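Local atomic coordinates of uncharacterized conserved protein YiiM (Geobacillus stearothermophilus, PDB entry 5YHH), a protein that probably uses a MOSC domain to bind a molybdenum cofactor and act as an oxidoreductase that gives resistance to hydroxylaminopurine. Residues 73-81 with 137-146. Numbering follows the deposited sequence.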
ATOM      1  N   PHE A  73       9.215  -9.823  -3.057  1.00 23.12           N
ATOM      2  CA  PHE A  73      10.616  -9.630  -3.458  1.00 23.66           C
ATOM      3  C   PHE A  73      11.235 -10.900  -4.069  1.00 24.61           C
ATOM      4  O   PHE A  73      12.068 -10.804  -4.971  1.00 24.89           O
ATOM      5  CB  PHE A  73      11.468  -9.208  -2.284  1.00 23.38           C
ATOM      6  CG  PHE A  73      11.100  -7.856  -1.697  1.00 24.10           C
ATOM      7  CD1 PHE A  73      10.402  -6.896  -2.441  1.00 24.94           C
ATOM      8  CD2 PHE A  73      11.502  -7.535  -0.398  1.00 25.89           C
ATOM      9  CE1 PHE A  73      10.095  -5.644  -1.888  1.00 26.81           C
ATOM     10  CE2 PHE A  73      11.195  -6.311   0.138  1.00 25.67           C
ATOM     11  CZ  PHE A  73      10.492  -5.363  -0.613  1.00 22.81           C
ATOM     12  N   VAL A  74      10.848 -12.064  -3.553  1.00 24.93           N
ATOM     13  CA  VAL A  74      11.316 -13.334  -4.067  1.00 26.56           C
ATOM     14  C   VAL A  74      10.940 -13.493  -5.524  1.00 27.36           C
ATOM     15  O   VAL A  74      11.794 -13.850  -6.346  1.00 29.60           O
ATOM     16  CB  VAL A  74      10.801 -14.529  -3.213  1.00 28.04           C
ATOM     17  CG1 VAL A  74      11.166 -15.890  -3.865  1.00 30.48           C
ATOM     18  CG2 VAL A  74      11.398 -14.472  -1.858  1.00 28.47           C
ATOM     19  N   TYR A  75       9.680 -13.219  -5.858  1.00 27.23           N
ATOM     20  CA  TYR A  75       9.234 -13.261  -7.216  1.00 26.79           C
ATOM     21  C   TYR A  75       9.999 -12.261  -8.089  1.00 26.93           C
ATOM     22  O   TYR A  75      10.441 -12.621  -9.180  1.00 27.87           O
ATOM     23  CB  TYR A  75       7.734 -12.995  -7.302  1.00 27.34           C
ATOM     24  CG  TYR A  75       7.234 -12.798  -8.723  1.00 28.79           C
ATOM     25  CD1 TYR A  75       6.896 -13.886  -9.504  1.00 29.45           C
ATOM     26  CD2 TYR A  75       7.050 -11.520  -9.257  1.00 31.04           C
ATOM     27  CE1 TYR A  75       6.434 -13.731 -10.776  1.00 31.99           C
ATOM     28  CE2 TYR A  75       6.610 -11.356 -10.548  1.00 30.08           C
ATOM     29  CZ  TYR A  75       6.280 -12.466 -11.291  1.00 30.64           C
ATOM     30  OH  TYR A  75       5.833 -12.339 -12.574  1.00 31.95           O
ATOM     31  N   TRP A  76      10.181 -11.024  -7.625  1.00 25.51           N
ATOM     32  CA  TRP A  76      10.864 -10.013  -8.447  1.00 24.94           C
ATOM     33  C   TRP A  76      12.341 -10.394  -8.696  1.00 25.54           C
ATOM     34  O   TRP A  76      12.865 -10.150  -9.792  1.00 25.19           O
ATOM     35  CB  TRP A  76      10.773  -8.623  -7.821  1.00 24.77           C
ATOM     36  CG  TRP A  76       9.339  -8.143  -7.712  1.00 24.73           C
ATOM     37  CD1 TRP A  76       8.660  -7.841  -6.575  1.00 25.04           C
ATOM     38  CD2 TRP A  76       8.416  -7.980  -8.786  1.00 24.35           C
ATOM     39  NE1 TRP A  76       7.376  -7.482  -6.872  1.00 20.73           N
ATOM     40  CE2 TRP A  76       7.199  -7.567  -8.222  1.00 25.13           C
ATOM     41  CE3 TRP A  76       8.497  -8.135 -10.170  1.00 24.43           C
ATOM     42  CZ2 TRP A  76       6.081  -7.308  -8.987  1.00 22.59           C
ATOM     43  CZ3 TRP A  76       7.374  -7.865 -10.936  1.00 24.86           C
ATOM     44  CH2 TRP A  76       6.182  -7.447 -10.325  1.00 22.96           C
ATOM     45  N   GLU A  77      12.992 -10.999  -7.716  1.00 25.72           N
ATOM     46  CA  GLU A  77      14.376 -11.405  -7.887  1.00 27.50           C
ATOM     47  C   GLU A  77      14.478 -12.525  -8.901  1.00 29.51           C
ATOM     48  O   GLU A  77      15.432 -12.592  -9.679  1.00 29.92           O
ATOM     49  CB  GLU A  77      14.987 -11.849  -6.588  1.00 28.08           C
ATOM     50  CG  GLU A  77      15.124 -10.705  -5.561  1.00 26.94           C
ATOM     51  CD  GLU A  77      15.759 -11.154  -4.241  1.00 28.52           C
ATOM     52  OE1 GLU A  77      15.861 -12.405  -3.985  1.00 31.66           O
ATOM     53  OE2 GLU A  77      16.196 -10.254  -3.470  1.00 28.31           O
ATOM     54  N   GLU A  78      13.478 -13.393  -8.896  1.00 30.25           N
ATOM     55  CA  GLU A  78      13.407 -14.483  -9.880  1.00 32.48           C
ATOM     56  C   GLU A  78      13.080 -13.958 -11.275  1.00 32.65           C
ATOM     57  O   GLU A  78      13.642 -14.411 -12.276  1.00 31.80           O
ATOM     58  CB  GLU A  78      12.364 -15.482  -9.431  1.00 33.45           C
ATOM     59  CG  GLU A  78      12.844 -16.280  -8.216  1.00 37.36           C
ATOM     60  CD  GLU A  78      11.755 -17.100  -7.574  1.00 41.75           C
ATOM     61  OE1 GLU A  78      10.568 -16.901  -7.907  1.00 47.06           O
ATOM     62  OE2 GLU A  78      12.094 -17.938  -6.722  1.00 48.00           O
ATOM     63  N   ARG A  79      12.163 -13.009 -11.354  1.00 30.91           N
ATOM     64  CA  ARG A  79      11.827 -12.437 -12.677  1.00 31.70           C
ATOM     65  C   ARG A  79      12.965 -11.631 -13.275  1.00 31.11           C
ATOM     66  O   ARG A  79      13.227 -11.738 -14.480  1.00 30.53           O
ATOM     67  CB  ARG A  79      10.597 -11.534 -12.618  1.00 31.72           C
ATOM     68  CG  ARG A  79      10.295 -10.949 -14.002  1.00 36.23           C
ATOM     69  CD  ARG A  79       9.360  -9.782 -14.061  1.00 40.68           C
ATOM     70  NE  ARG A  79       7.985 -10.176 -14.320  1.00 43.62           N
ATOM     71  CZ  ARG A  79       7.169  -9.758 -15.283  1.00 43.06           C
ATOM     72  NH1 ARG A  79       7.501  -8.904 -16.249  1.00 45.72           N
ATOM     73  NH2 ARG A  79       5.938 -10.230 -15.264  1.00 47.16           N
ATOM     74  N   TYR A  80      13.618 -10.793 -12.479  1.00 29.83           N
ATOM     75  CA  TYR A  80      14.603  -9.856 -13.041  1.00 31.81           C
ATOM     76  C   TYR A  80      16.075 -10.179 -12.793  1.00 33.65           C
ATOM     77  O   TYR A  80      16.955  -9.493 -13.353  1.00 35.54           O
ATOM     78  CB  TYR A  80      14.321  -8.418 -12.587  1.00 30.47           C
ATOM     79  CG  TYR A  80      13.031  -7.876 -13.114  1.00 30.43           C
ATOM     80  CD1 TYR A  80      12.885  -7.564 -14.475  1.00 31.83           C
ATOM     81  CD2 TYR A  80      11.955  -7.657 -12.268  1.00 28.99           C
ATOM     82  CE1 TYR A  80      11.680  -7.050 -14.966  1.00 33.79           C
ATOM     83  CE2 TYR A  80      10.757  -7.154 -12.756  1.00 30.25           C
ATOM     84  CZ  TYR A  80      10.629  -6.836 -14.089  1.00 30.30           C
ATOM     85  OH  TYR A  80       9.418  -6.349 -14.542  1.00 30.61           O
ATOM     86  N   GLY A  81      16.359 -11.217 -12.012  1.00 33.79           N
ATOM     87  CA  GLY A  81      17.743 -11.640 -11.787  1.00 34.94           C
ATOM     88  C   GLY A  81      18.612 -10.628 -11.032  1.00 34.43           C
ATOM     89  O   GLY A  81      19.798 -10.448 -11.314  1.00 34.86           O
ATOM     90  N   LEU A 137       8.076  -2.901 -15.398  1.00 29.41           N
ATOM     91  CA  LEU A 137       7.699  -3.164 -14.000  1.00 28.20           C
ATOM     92  C   LEU A 137       6.249  -2.715 -13.605  1.00 28.14           C
ATOM     93  O   LEU A 137       5.508  -3.478 -12.977  1.00 26.56           O
ATOM     94  CB  LEU A 137       8.778  -2.607 -13.047  1.00 27.66           C
ATOM     95  CG  LEU A 137       8.586  -2.808 -11.553  1.00 27.42           C
ATOM     96  CD1 LEU A 137       8.288  -4.293 -11.293  1.00 27.67           C
ATOM     97  CD2 LEU A 137       9.775  -2.293 -10.738  1.00 24.31           C
ATOM     98  N   PRO A 138       5.814  -1.497 -14.001  1.00 29.59           N
ATOM     99  CA  PRO A 138       4.423  -1.151 -13.663  1.00 29.50           C
ATOM    100  C   PRO A 138       3.378  -2.120 -14.300  1.00 29.98           C
ATOM    101  O   PRO A 138       2.416  -2.538 -13.648  1.00 28.33           O
ATOM    102  CB  PRO A 138       4.270   0.294 -14.223  1.00 31.60           C
ATOM    103  CG  PRO A 138       5.667   0.874 -14.176  1.00 31.27           C
ATOM    104  CD  PRO A 138       6.598  -0.327 -14.449  1.00 30.60           C
ATOM    105  N   LYS A 139       3.576  -2.491 -15.560  1.00 30.35           N
ATOM    106  CA  LYS A 139       2.728  -3.472 -16.203  1.00 32.46           C
ATOM    107  C   LYS A 139       2.762  -4.800 -15.454  1.00 31.69           C
ATOM    108  O   LYS A 139       1.718  -5.372 -15.160  1.00 31.90           O
ATOM    109  CB  LYS A 139       3.173  -3.690 -17.664  1.00 35.12           C
ATOM    110  CG  LYS A 139       2.321  -4.670 -18.442  1.00 39.51           C
ATOM    111  CD  LYS A 139       2.862  -4.805 -19.914  1.00 46.14           C
ATOM    112  CE  LYS A 139       4.091  -5.718 -19.961  1.00 48.63           C
ATOM    113  NZ  LYS A 139       4.940  -5.584 -21.208  1.00 54.89           N
ATOM    114  N   ALA A 140       3.951  -5.271 -15.109  1.00 30.61           N
ATOM    115  CA  ALA A 140       4.075  -6.500 -14.312  1.00 30.48           C
ATOM    116  C   ALA A 140       3.332  -6.440 -12.975  1.00 29.39           C
ATOM    117  O   ALA A 140       2.741  -7.425 -12.530  1.00 29.44           O
ATOM    118  CB  ALA A 140       5.557  -6.848 -14.073  1.00 30.34           C
ATOM    119  N   ILE A 141       3.402  -5.304 -12.312  1.00 28.89           N
ATOM    120  CA  ILE A 141       2.671  -5.145 -11.036  1.00 29.48           C
ATOM    121  C   ILE A 141       1.162  -5.276 -11.282  1.00 31.36           C
ATOM    122  O   ILE A 141       0.493  -6.030 -10.586  1.00 31.08           O
ATOM    123  CB  ILE A 141       3.018  -3.810 -10.339  1.00 28.22           C
ATOM    124  CG1 ILE A 141       4.461  -3.839  -9.828  1.00 26.79           C
ATOM    125  CG2 ILE A 141       2.043  -3.522  -9.169  1.00 27.05           C
ATOM    126  CD1 ILE A 141       5.027  -2.464  -9.493  1.00 25.72           C
ATOM    127  N   CYS A 142       0.648  -4.577 -12.296  1.00 33.82           N
ATOM    128  CA  CYS A 142      -0.753  -4.681 -12.655  1.00 36.85           C
ATOM    129  C   CYS A 142      -1.139  -6.101 -13.096  1.00 37.61           C
ATOM    130  O   CYS A 142      -2.208  -6.591 -12.736  1.00 38.64           O
ATOM    131  CB  CYS A 142      -1.141  -3.639 -13.713  1.00 38.42           C
ATOM    132  SG  CYS A 142      -2.733  -3.999 -14.487  1.00 49.34           S
ATOM    133  N   GLN A 143      -0.263  -6.794 -13.819  1.00 37.46           N
ATOM    134  CA  GLN A 143      -0.565  -8.154 -14.247  1.00 38.07           C
ATOM    135  C   GLN A 143      -0.534  -9.175 -13.098  1.00 37.25           C
ATOM    136  O   GLN A 143      -1.348 -10.101 -13.083  1.00 39.02           O
ATOM    137  CB  GLN A 143       0.420  -8.623 -15.318  1.00 39.69           C
ATOM    138  CG  GLN A 143       0.191  -8.032 -16.703  1.00 42.21           C
ATOM    139  CD  GLN A 143       1.342  -8.332 -17.665  1.00 46.86           C
ATOM    140  OE1 GLN A 143       2.509  -8.502 -17.254  1.00 46.60           O
ATOM    141  NE2 GLN A 143       1.018  -8.388 -18.962  1.00 47.20           N
ATOM    142  N   THR A 144       0.405  -9.038 -12.157  1.00 33.80           N
ATOM    143  CA  THR A 144       0.551 -10.028 -11.100  1.00 31.73           C
ATOM    144  C   THR A 144      -0.343  -9.720  -9.905  1.00 31.44           C
ATOM    145  O   THR A 144      -0.613 -10.604  -9.092  1.00 32.17           O
ATOM    146  CB  THR A 144       2.012 -10.094 -10.623  1.00 30.98           C
ATOM    147  OG1 THR A 144       2.435  -8.789 -10.135  1.00 25.87           O
ATOM    148  CG2 THR A 144       2.904 -10.535 -11.765  1.00 28.06           C
ATOM    149  N   GLY A 145      -0.728  -8.453  -9.743  1.00 29.89           N
ATOM    150  CA  GLY A 145      -1.439  -7.998  -8.527  1.00 28.86           C
ATOM    151  C   GLY A 145      -0.535  -7.829  -7.301  1.00 26.94           C
ATOM    152  O   GLY A 145      -1.045  -7.650  -6.185  1.00 26.51           O
ATOM    153  N   LYS A 146       0.778  -7.813  -7.506  1.00 24.76           N
ATOM    154  CA  LYS A 146       1.754  -7.691  -6.413  1.00 24.33           C
ATOM    155  C   LYS A 146       2.064  -6.222  -6.211  1.00 24.46           C
ATOM    156  O   LYS A 146       3.171  -5.745  -6.472  1.00 24.24           O
ATOM    157  CB  LYS A 146       3.022  -8.498  -6.712  1.00 25.19           C
ATOM    158  CG  LYS A 146       2.738  -9.989  -6.905  1.00 25.59           C
ATOM    159  CD  LYS A 146       4.009 -10.796  -7.278  1.00 29.09           C
ATOM    160  CE  LYS A 146       3.710 -12.264  -7.751  1.00 31.30           C
ATOM    161  NZ  LYS A 146       3.272 -13.127  -6.636  1.00 32.99           N
TER
HETATM  162  O   HOH W   1       3.456 -10.310 -15.723  1.00 40.08           O
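Two helices of the MOSC domain, 71-80 and 137-144, pack through the indole of Trp-76, a knob seated among Leu-137, Ala-140, Ile-141 and Thr-144. The axes of the segments come no closer than 12.9 Å and run at 129° to each other, a gap that large side chains bridge. With CG anti to the carbonyl carbon (chi1 -62°), the indole swings across to the second helix. Leu-137 CD1 lies over one face of the six-membered ring of Trp-76 in a CH-pi contact, 4.0 Å from its centroid, while Tyr-75 CD2 covers the opposite face. Ala-140 CB meets the indole edge, 3.8 Å from Trp-76 CZ3. Ala-140 CB also lies over one face of the Arg-79 guanidinium, 3.5 Å from Arg-79 CZ; in the plane of that group lie Tyr-75 OH, which accepts a weak hydrogen bond from Arg-79 NH2, and a water that donates to Gln-143 OE1. Beyond the second helix, Lys-146 runs roughly at right angles across the Tyr-75 ring. Lys-146 CE sits 3.8 Å from the centroid of the Tyr-75 ring, and a bend at chi4 (-71°) leaves NZ over the same face in a cation-pi contact. Thr-144 OG1 accepts from Lys-146 N at 3.3 Å, forming an ST turn that spans Gly-145 at the end of the helix. Tyr-68 ties the two sides together, hydrogen-bonding through its OH to Trp-76 NE1 and Lys-146 O. The arrangement is knobs-into-holes packing of Trp-76 between two helices of the MOSC domain.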